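Local coordinates for 3-oxoacyl-(Acyl-carrier protein) synthase (Burkholderia xenovorans, PDB 4EFI) that probably catalyses the condensation that forms 3-oxoacyl-acyl carrier protein in fatty acid synthesis, as a member of the ketoacyl synthase III family of the thiolase superfamily, at residues N99-A104 / G210-Y215; S251-I256 / W336-L341. All coordinates share one frame; numbering follows the deposited sequence. Where two conformers were deposited one is given.

How the contacts relate
The two contacts lie at different depths of one thiolase-like chain, their centres about 33 Å apart and their nearest atoms about 18 Å apart, and they share no helix or strand. Contact 1 is a surface touch between two loops, reached by one long arginine that binds a backbone carbonyl and passes a phenylalanine ring at an angle. Contact 2 is buried, where helix 235-257 packs on strand 335-343 through small side chains. A hydroxyl pair and a methyl pair suffice there because helix and strand lie close. In sequence, 99-104 meets 210-215 before the segments of contact 2 begin. A long charged side chain hydrogen-bonded to a neutral carbonyl spans the outer gap, whereas short neutral groups meet in the inner one.

Contact 1: N99-A104 / G210-Y215; sequences NYRLPA and GGFKPY
R101 joins two surface loops in a polar contact with an aromatic flank: its guanidinium grips the carbonyl of G210, and its arm passes F212. The 99-104 loop follows strand 90-94 and leads to helix 105-112; the 210-215 loop lies between strands 205-206 and 232-233. The backbones stay well apart, the nearest CA atoms, those of R101 and G211, being 9.1 Å from each other. R101 spans the gap with a chain extended from CG to NE. R101 NH1 and R101 NH2 converge end-on on one atom, each 2.9 Å from G210 O. The oxygen lies in the guanidinium plane, yet the two bonds differ at the acceptor: NH1 is in the carbonyl plane, while NH2 stands above it. Neither is straight, with N-H...O angles of 145° and 142°. The arginine arm passes the F212 ring at a slant, R101 CD 3.8 Å from F212 CZ, and the guanidinium and ring planes are turned 67° apart, far from a parallel stack. The acceptor is a neutral peptide oxygen, so the arginine charge is not cancelled here, and a forked bond of this kind probably gives a modest, solvent-accessible tie between the loops.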
ATOM      1  N   ASN A  99       4.894   1.099  15.889  1.00 11.65           N
ATOM      2  CA  ASN A  99       4.541   0.987  17.301  1.00 11.67           C
ATOM      3  C   ASN A  99       5.175   2.079  18.159  1.00 12.01           C
ATOM      4  O   ASN A  99       4.510   2.694  18.997  1.00 12.17           O
ATOM      5  CB  ASN A  99       5.002  -0.376  17.870  1.00 12.54           C
ATOM      6  CG  ASN A  99       4.121  -1.527  17.462  1.00 13.19           C
ATOM      7  OD1 ASN A  99       3.220  -1.382  16.633  1.00 12.65           O
ATOM      8  ND2 ASN A  99       4.384  -2.694  18.028  1.00 13.97           N
ATOM      9  N   TYR A 100       6.491   2.264  17.976  1.00 12.86           N
ATOM     10  CA  TYR A 100       7.311   3.114  18.832  1.00 12.00           C
ATOM     11  C   TYR A 100       8.167   4.058  18.001  1.00 12.25           C
ATOM     12  O   TYR A 100       8.475   3.779  16.841  1.00 12.68           O
ATOM     13  CB  TYR A 100       8.296   2.288  19.707  1.00 12.39           C
ATOM     14  CG  TYR A 100       7.639   1.114  20.383  1.00 12.05           C
ATOM     15  CD1 TYR A 100       6.623   1.304  21.296  1.00 14.26           C
ATOM     16  CD2 TYR A 100       7.985  -0.180  20.051  1.00 13.57           C
ATOM     17  CE1 TYR A 100       5.978   0.234  21.889  1.00 15.74           C
ATOM     18  CE2 TYR A 100       7.352  -1.266  20.646  1.00 14.86           C
ATOM     19  CZ  TYR A 100       6.348  -1.040  21.559  1.00 16.68           C
ATOM     20  OH  TYR A 100       5.668  -2.105  22.152  1.00 19.92           O
ATOM     21  N   ARG A 101       8.602   5.143  18.596  1.00 11.95           N
ATOM     22  CA  ARG A 101       9.634   5.958  17.970  1.00 12.11           C
ATOM     23  C   ARG A 101      10.903   5.138  17.826  1.00 12.64           C
ATOM     24  O   ARG A 101      11.647   5.288  16.841  1.00 12.67           O
ATOM     25  CB  ARG A 101       9.913   7.202  18.788  1.00 12.98           C
ATOM     26  CG  ARG A 101       8.703   8.123  18.959  1.00 13.36           C
ATOM     27  CD  ARG A 101       9.144   9.508  19.405  1.00 15.12           C
ATOM     28  NE  ARG A 101       8.029  10.437  19.640  1.00 16.05           N
ATOM     29  CZ  ARG A 101       7.367  11.091  18.690  1.00 17.15           C
ATOM     30  NH1 ARG A 101       7.680  10.946  17.401  1.00 15.75           N
ATOM     31  NH2 ARG A 101       6.392  11.912  19.041  1.00 18.42           N
ATOM     32  N   LEU A 102      11.180   4.288  18.818  1.00 13.35           N
ATOM     33  CA  LEU A 102      12.296   3.348  18.790  1.00 12.77           C
ATOM     34  C   LEU A 102      11.996   2.336  19.894  1.00 12.37           C
ATOM     35  O   LEU A 102      11.395   2.705  20.903  1.00 12.98           O
ATOM     36  CB  LEU A 102      13.649   4.046  18.986  1.00 16.43           C
ATOM     37  CG  LEU A 102      13.886   4.702  20.337  1.00 15.30           C
ATOM     38  CD1 LEU A 102      14.596   3.787  21.348  1.00 14.78           C
ATOM     39  CD2 LEU A 102      14.704   5.990  20.170  1.00 16.00           C
ATOM     40  N   PRO A 103      12.340   1.062  19.698  1.00 12.45           N
ATOM     41  CA  PRO A 103      12.948   0.505  18.506  1.00 13.57           C
ATOM     42  C   PRO A 103      11.977   0.365  17.351  1.00 13.85           C
ATOM     43  O   PRO A 103      10.765   0.487  17.510  1.00 12.57           O
ATOM     44  CB  PRO A 103      13.338  -0.895  18.961  1.00 13.76           C
ATOM     45  CG  PRO A 103      12.276  -1.275  19.974  1.00 14.99           C
ATOM     46  CD  PRO A 103      11.963   0.012  20.668  1.00 13.65           C
ATOM     47  N   ALA A 104      12.525   0.091  16.179  1.00 11.50           N
ATOM     48  CA  ALA A 104      11.730  -0.180  15.001  1.00 11.32           C
ATOM     49  C   ALA A 104      10.808  -1.389  15.185  1.00 12.72           C
ATOM     50  O   ALA A 104      11.158  -2.384  15.831  1.00 12.92           O
ATOM     51  CB  ALA A 104      12.647  -0.407  13.822  1.00 13.36           C
ATOM     52  N   GLY A 210       4.217  16.022  15.525  1.00 16.63           N
ATOM     53  CA  GLY A 210       4.288  14.643  15.974  1.00 17.41           C
ATOM     54  C   GLY A 210       5.662  14.056  15.779  1.00 17.06           C
ATOM     55  O   GLY A 210       5.959  13.004  16.345  1.00 17.81           O
ATOM     56  N   GLY A 211       6.471  14.686  14.933  1.00 15.61           N
ATOM     57  CA  GLY A 211       7.882  14.341  14.788  1.00 15.18           C
ATOM     58  C   GLY A 211       8.763  15.380  15.451  1.00 16.93           C
ATOM     59  O   GLY A 211       8.349  16.057  16.374  1.00 17.04           O
ATOM     60  N   PHE A 212       9.998  15.526  14.978  1.00 14.41           N
ATOM     61  CA  PHE A 212      10.978  16.335  15.679  1.00 15.35           C
ATOM     62  C   PHE A 212      11.216  17.698  15.047  1.00 15.70           C
ATOM     63  O   PHE A 212      12.044  18.459  15.525  1.00 18.43           O
ATOM     64  CB  PHE A 212      12.259  15.504  15.897  1.00 15.65           C
ATOM     65  CG  PHE A 212      12.046  14.381  16.872  1.00 14.59           C
ATOM     66  CD1 PHE A 212      11.608  13.147  16.472  1.00 15.53           C
ATOM     67  CD2 PHE A 212      12.210  14.612  18.223  1.00 17.15           C
ATOM     68  CE1 PHE A 212      11.362  12.149  17.379  1.00 16.23           C
ATOM     69  CE2 PHE A 212      11.966  13.610  19.150  1.00 18.61           C
ATOM     70  CZ  PHE A 212      11.546  12.378  18.717  1.00 17.44           C
ATOM     71  N   LYS A 213      10.449  18.049  14.024  0.56 16.48           N
ATOM     72  CA  LYS A 213      10.517  19.412  13.507  0.56 16.26           C
ATOM     73  C   LYS A 213       9.136  19.870  13.065  0.56 17.43           C
ATOM     74  O   LYS A 213       8.848  19.794  11.868  0.56 15.70           O
ATOM     75  CB  LYS A 213      11.508  19.484  12.331  0.56 19.03           C
ATOM     76  CG  LYS A 213      11.841  20.907  11.827  0.56 18.48           C
ATOM     77  CD  LYS A 213      12.810  20.902  10.631  0.56 18.82           C
ATOM     78  CE  LYS A 213      13.071  22.297  10.073  0.56 20.71           C
ATOM     79  NZ  LYS A 213      13.995  23.072  10.938  0.56 21.10           N
ATOM     80  N   PRO A 214       8.301  20.371  14.019  1.00 19.75           N
ATOM     81  CA  PRO A 214       6.915  20.731  13.703  1.00 20.59           C
ATOM     82  C   PRO A 214       6.846  21.695  12.532  1.00 20.14           C
ATOM     83  O   PRO A 214       7.528  22.711  12.520  1.00 21.26           O
ATOM     84  CB  PRO A 214       6.395  21.368  14.997  1.00 24.80           C
ATOM     85  CG  PRO A 214       7.604  21.686  15.816  1.00 31.72           C
ATOM     86  CD  PRO A 214       8.663  20.692  15.409  1.00 24.81           C
ATOM     87  N   TYR A 215       6.041  21.347  11.535  1.00 18.46           N
ATOM     88  CA  TYR A 215       5.756  22.236  10.420  1.00 18.45           C
ATOM     89  C   TYR A 215       5.048  23.496  10.932  1.00 20.40           C
ATOM     90  O   TYR A 215       4.300  23.436  11.909  1.00 22.42           O
ATOM     91  CB  TYR A 215       4.872  21.498   9.435  1.00 19.27           C
ATOM     92  CG  TYR A 215       4.439  22.276   8.220  1.00 18.40           C
ATOM     93  CD1 TYR A 215       5.190  22.261   7.052  1.00 19.23           C
ATOM     94  CD2 TYR A 215       3.246  22.987   8.215  1.00 18.05           C
ATOM     95  CE1 TYR A 215       4.777  22.944   5.931  1.00 20.85           C
ATOM     96  CE2 TYR A 215       2.835  23.680   7.097  1.00 18.33           C
ATOM     97  CZ  TYR A 215       3.602  23.663   5.968  1.00 19.49           C
ATOM     98  OH  TYR A 215       3.188  24.334   4.848  1.00 21.16           O
TER

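Contact 2: S251-I256 / W336-L341; sequences SRTLDI and WASAAL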
ATOM      1  N   SER A 251       2.523   4.515 -18.717  0.74 19.02           N
ATOM      2  CA  SER A 251       3.001   4.381 -20.086  0.74 20.55           C
ATOM      3  C   SER A 251       4.415   3.809 -20.117  0.74 19.65           C
ATOM      4  O   SER A 251       4.703   2.843 -20.823  0.74 20.27           O
ATOM      5  CB  SER A 251       2.968   5.738 -20.791  0.74 21.90           C
ATOM      6  OG  SER A 251       3.460   5.642 -22.113  0.74 30.58           O
ATOM      7  N   ARG A 252       5.302   4.407 -19.334  1.00 18.59           N
ATOM      8  CA  ARG A 252       6.713   4.006 -19.373  1.00 18.61           C
ATOM      9  C   ARG A 252       6.910   2.604 -18.819  1.00 17.48           C
ATOM     10  O   ARG A 252       7.729   1.828 -19.326  1.00 18.50           O
ATOM     11  CB  ARG A 252       7.605   5.022 -18.662  1.00 19.06           C
ATOM     12  CG  ARG A 252       9.077   4.701 -18.775  1.00 18.58           C
ATOM     13  CD  ARG A 252       9.620   4.786 -20.198  1.00 21.10           C
ATOM     14  NE  ARG A 252      11.019   4.352 -20.188  1.00 20.93           N
ATOM     15  CZ  ARG A 252      11.673   3.824 -21.203  1.00 23.00           C
ATOM     16  NH1 ARG A 252      11.086   3.679 -22.383  1.00 24.86           N
ATOM     17  NH2 ARG A 252      12.936   3.448 -21.037  1.00 22.25           N
ATOM     18  N   THR A 253       6.134   2.271 -17.787  1.00 17.04           N
ATOM     19  CA  THR A 253       6.188   0.932 -17.210  1.00 17.84           C
ATOM     20  C   THR A 253       5.821  -0.104 -18.263  1.00 18.24           C
ATOM     21  O   THR A 253       6.508  -1.128 -18.425  1.00 19.25           O
ATOM     22  CB  THR A 253       5.246   0.807 -15.993  1.00 18.33           C
ATOM     23  OG1 THR A 253       5.682   1.708 -14.965  1.00 17.49           O
ATOM     24  CG2 THR A 253       5.262  -0.608 -15.456  1.00 19.36           C
ATOM     25  N   LEU A 254       4.734   0.153 -18.985  1.00 19.32           N
ATOM     26  CA  LEU A 254       4.286  -0.751 -20.036  1.00 21.80           C
ATOM     27  C   LEU A 254       5.375  -0.913 -21.086  1.00 21.49           C
ATOM     28  O   LEU A 254       5.646  -2.023 -21.546  1.00 21.86           O
ATOM     29  CB  LEU A 254       2.998  -0.238 -20.681  1.00 22.52           C
ATOM     30  CG  LEU A 254       1.769  -0.430 -19.784  1.00 29.71           C
ATOM     31  CD1 LEU A 254       0.520   0.188 -20.378  1.00 27.20           C
ATOM     32  CD2 LEU A 254       1.531  -1.901 -19.523  1.00 35.51           C
ATOM     33  N   ASP A 255       6.013   0.190 -21.453  1.00 21.66           N
ATOM     34  CA  ASP A 255       7.022   0.164 -22.504  1.00 22.57           C
ATOM     35  C   ASP A 255       8.221  -0.706 -22.102  1.00 22.10           C
ATOM     36  O   ASP A 255       8.691  -1.526 -22.885  1.00 26.15           O
ATOM     37  CB  ASP A 255       7.466   1.594 -22.857  1.00 25.06           C
ATOM     38  CG  ASP A 255       6.398   2.379 -23.611  1.00 36.51           C
ATOM     39  OD1 ASP A 255       5.448   1.772 -24.153  1.00 36.52           O
ATOM     40  OD2 ASP A 255       6.507   3.626 -23.668  1.00 41.28           O
ATOM     41  N   ILE A 256       8.707  -0.552 -20.875  1.00 21.17           N
ATOM     42  CA  ILE A 256       9.907  -1.293 -20.446  1.00 21.68           C
ATOM     43  C   ILE A 256       9.659  -2.771 -20.101  1.00 23.55           C
ATOM     44  O   ILE A 256      10.583  -3.587 -20.141  1.00 25.93           O
ATOM     45  CB  ILE A 256      10.664  -0.596 -19.281  1.00 21.31           C
ATOM     46  CG1 ILE A 256       9.873  -0.638 -17.963  1.00 21.00           C
ATOM     47  CG2 ILE A 256      11.029   0.836 -19.675  1.00 25.14           C
ATOM     48  CD1 ILE A 256      10.661  -0.073 -16.762  1.00 23.51           C
ATOM     49  N   TRP A 336       6.168   8.104  -6.177  1.00 13.18           N
ATOM     50  CA  TRP A 336       5.384   7.232  -7.048  1.00 13.29           C
ATOM     51  C   TRP A 336       6.238   6.046  -7.461  1.00 13.94           C
ATOM     52  O   TRP A 336       7.466   6.143  -7.528  1.00 14.20           O
ATOM     53  CB  TRP A 336       4.865   7.988  -8.275  1.00 13.84           C
ATOM     54  CG  TRP A 336       5.910   8.611  -9.126  1.00 14.54           C
ATOM     55  CD1 TRP A 336       6.434   8.091 -10.264  1.00 15.75           C
ATOM     56  CD2 TRP A 336       6.543   9.886  -8.945  1.00 15.35           C
ATOM     57  NE1 TRP A 336       7.374   8.939 -10.794  1.00 16.66           N
ATOM     58  CE2 TRP A 336       7.434  10.069 -10.020  1.00 15.68           C
ATOM     59  CE3 TRP A 336       6.427  10.900  -7.980  1.00 15.52           C
ATOM     60  CZ2 TRP A 336       8.253  11.198 -10.135  1.00 16.65           C
ATOM     61  CZ3 TRP A 336       7.213  12.030  -8.109  1.00 16.34           C
ATOM     62  CH2 TRP A 336       8.116  12.174  -9.179  1.00 18.11           C
ATOM     63  N   ALA A 337       5.607   4.909  -7.729  1.00 12.82           N
ATOM     64  CA  ALA A 337       6.370   3.705  -8.019  1.00 13.90           C
ATOM     65  C   ALA A 337       5.504   2.684  -8.724  1.00 12.76           C
ATOM     66  O   ALA A 337       4.294   2.587  -8.457  1.00 13.50           O
ATOM     67  CB  ALA A 337       6.971   3.117  -6.753  1.00 13.56           C
ATOM     68  N   SER A 338       6.113   1.925  -9.626  1.00 12.26           N
ATOM     69  CA  SER A 338       5.421   0.841 -10.321  1.00 11.87           C
ATOM     70  C   SER A 338       6.176  -0.468 -10.236  1.00 13.05           C
ATOM     71  O   SER A 338       7.380  -0.507  -9.978  1.00 13.54           O
ATOM     72  CB  SER A 338       5.231   1.188 -11.791  1.00 13.00           C
ATOM     73  OG  SER A 338       6.503   1.240 -12.407  1.00 14.85           O
ATOM     74  N   ALA A 339       5.435  -1.558 -10.462  1.00 12.23           N
ATOM     75  CA  ALA A 339       5.993  -2.896 -10.642  1.00 12.60           C
ATOM     76  C   ALA A 339       5.219  -3.560 -11.762  1.00 13.25           C
ATOM     77  O   ALA A 339       3.990  -3.438 -11.831  1.00 15.25           O
ATOM     78  CB  ALA A 339       5.868  -3.709  -9.377  1.00 13.22           C
ATOM     79  N   ALA A 340       5.912  -4.280 -12.617  1.00 13.28           N
ATOM     80  CA  ALA A 340       5.266  -5.057 -13.655  1.00 13.55           C
ATOM     81  C   ALA A 340       5.953  -6.395 -13.682  1.00 13.28           C
ATOM     82  O   ALA A 340       7.151  -6.474 -13.897  1.00 14.94           O
ATOM     83  CB  ALA A 340       5.401  -4.387 -15.001  1.00 15.84           C
ATOM     84  N   LEU A 341       5.180  -7.461 -13.483  1.00 14.63           N
ATOM     85  CA  LEU A 341       5.744  -8.792 -13.381  1.00 14.87           C
ATOM     86  C   LEU A 341       4.627  -9.847 -13.444  1.00 14.60           C
ATOM     87  O   LEU A 341       3.445  -9.547 -13.251  1.00 15.39           O
ATOM     88  CB  LEU A 341       6.566  -8.965 -12.090  1.00 15.12           C
ATOM     89  CG  LEU A 341       5.795  -9.155 -10.787  1.00 15.84           C
ATOM     90  CD1 LEU A 341       6.759  -9.439  -9.648  1.00 18.48           C
ATOM     91  CD2 LEU A 341       4.929  -7.969 -10.440  1.00 16.70           C
TER
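Helix 235-257 lies against one face of the mixed five-stranded sheet that includes strand 335-343, and T253 meets S338 and A340 at this helix-on-sheet interface. The approach is close, with T253 CA 6.9 Å from S338 CA, and short side chains fill it. S338 OG donates to T253 OG1 at 2.7 Å. A chi1 of 66° tucks S338 OG in over its own backbone, between N and C, and from there it reaches the threonine; S338 CB follows to 3.2 Å from T253 OG1. The threonine uses both branches: with chi1 -63°, OG1 lies beside its own backbone N while CG2 is anti to that nitrogen. OG1 thereby faces S338, and T253 CG2 touches A340 CB at 3.8 Å. The T253 CG2 methyl also lies 3.8 Å from S338 OG, so polar and apolar contacts adjoin. The thiolase fold stacks alternating α-β-α-β-α layers, and this sheet has helix 235-257 on one face and helix 130-143 on the other. Alternation along the strand serves both layers: S338 and A340 direct CB toward helix 235-257, whereas A337 and A339 direct theirs away, where their side chains touch P132 of helix 130-143. The buried hydroxyls form a short hydrogen-bond chain. T253 OG1 accepts from the serine and is bonded in turn to L249 O, one turn earlier in the same helix, which ties the threonine hydroxyl to its own backbone. S338 OG has a further, weak hydrogen bond with I194 N of the adjacent antiparallel strand 190-197. The T253 side chain touches I194 as well, bringing that strand into the same packing.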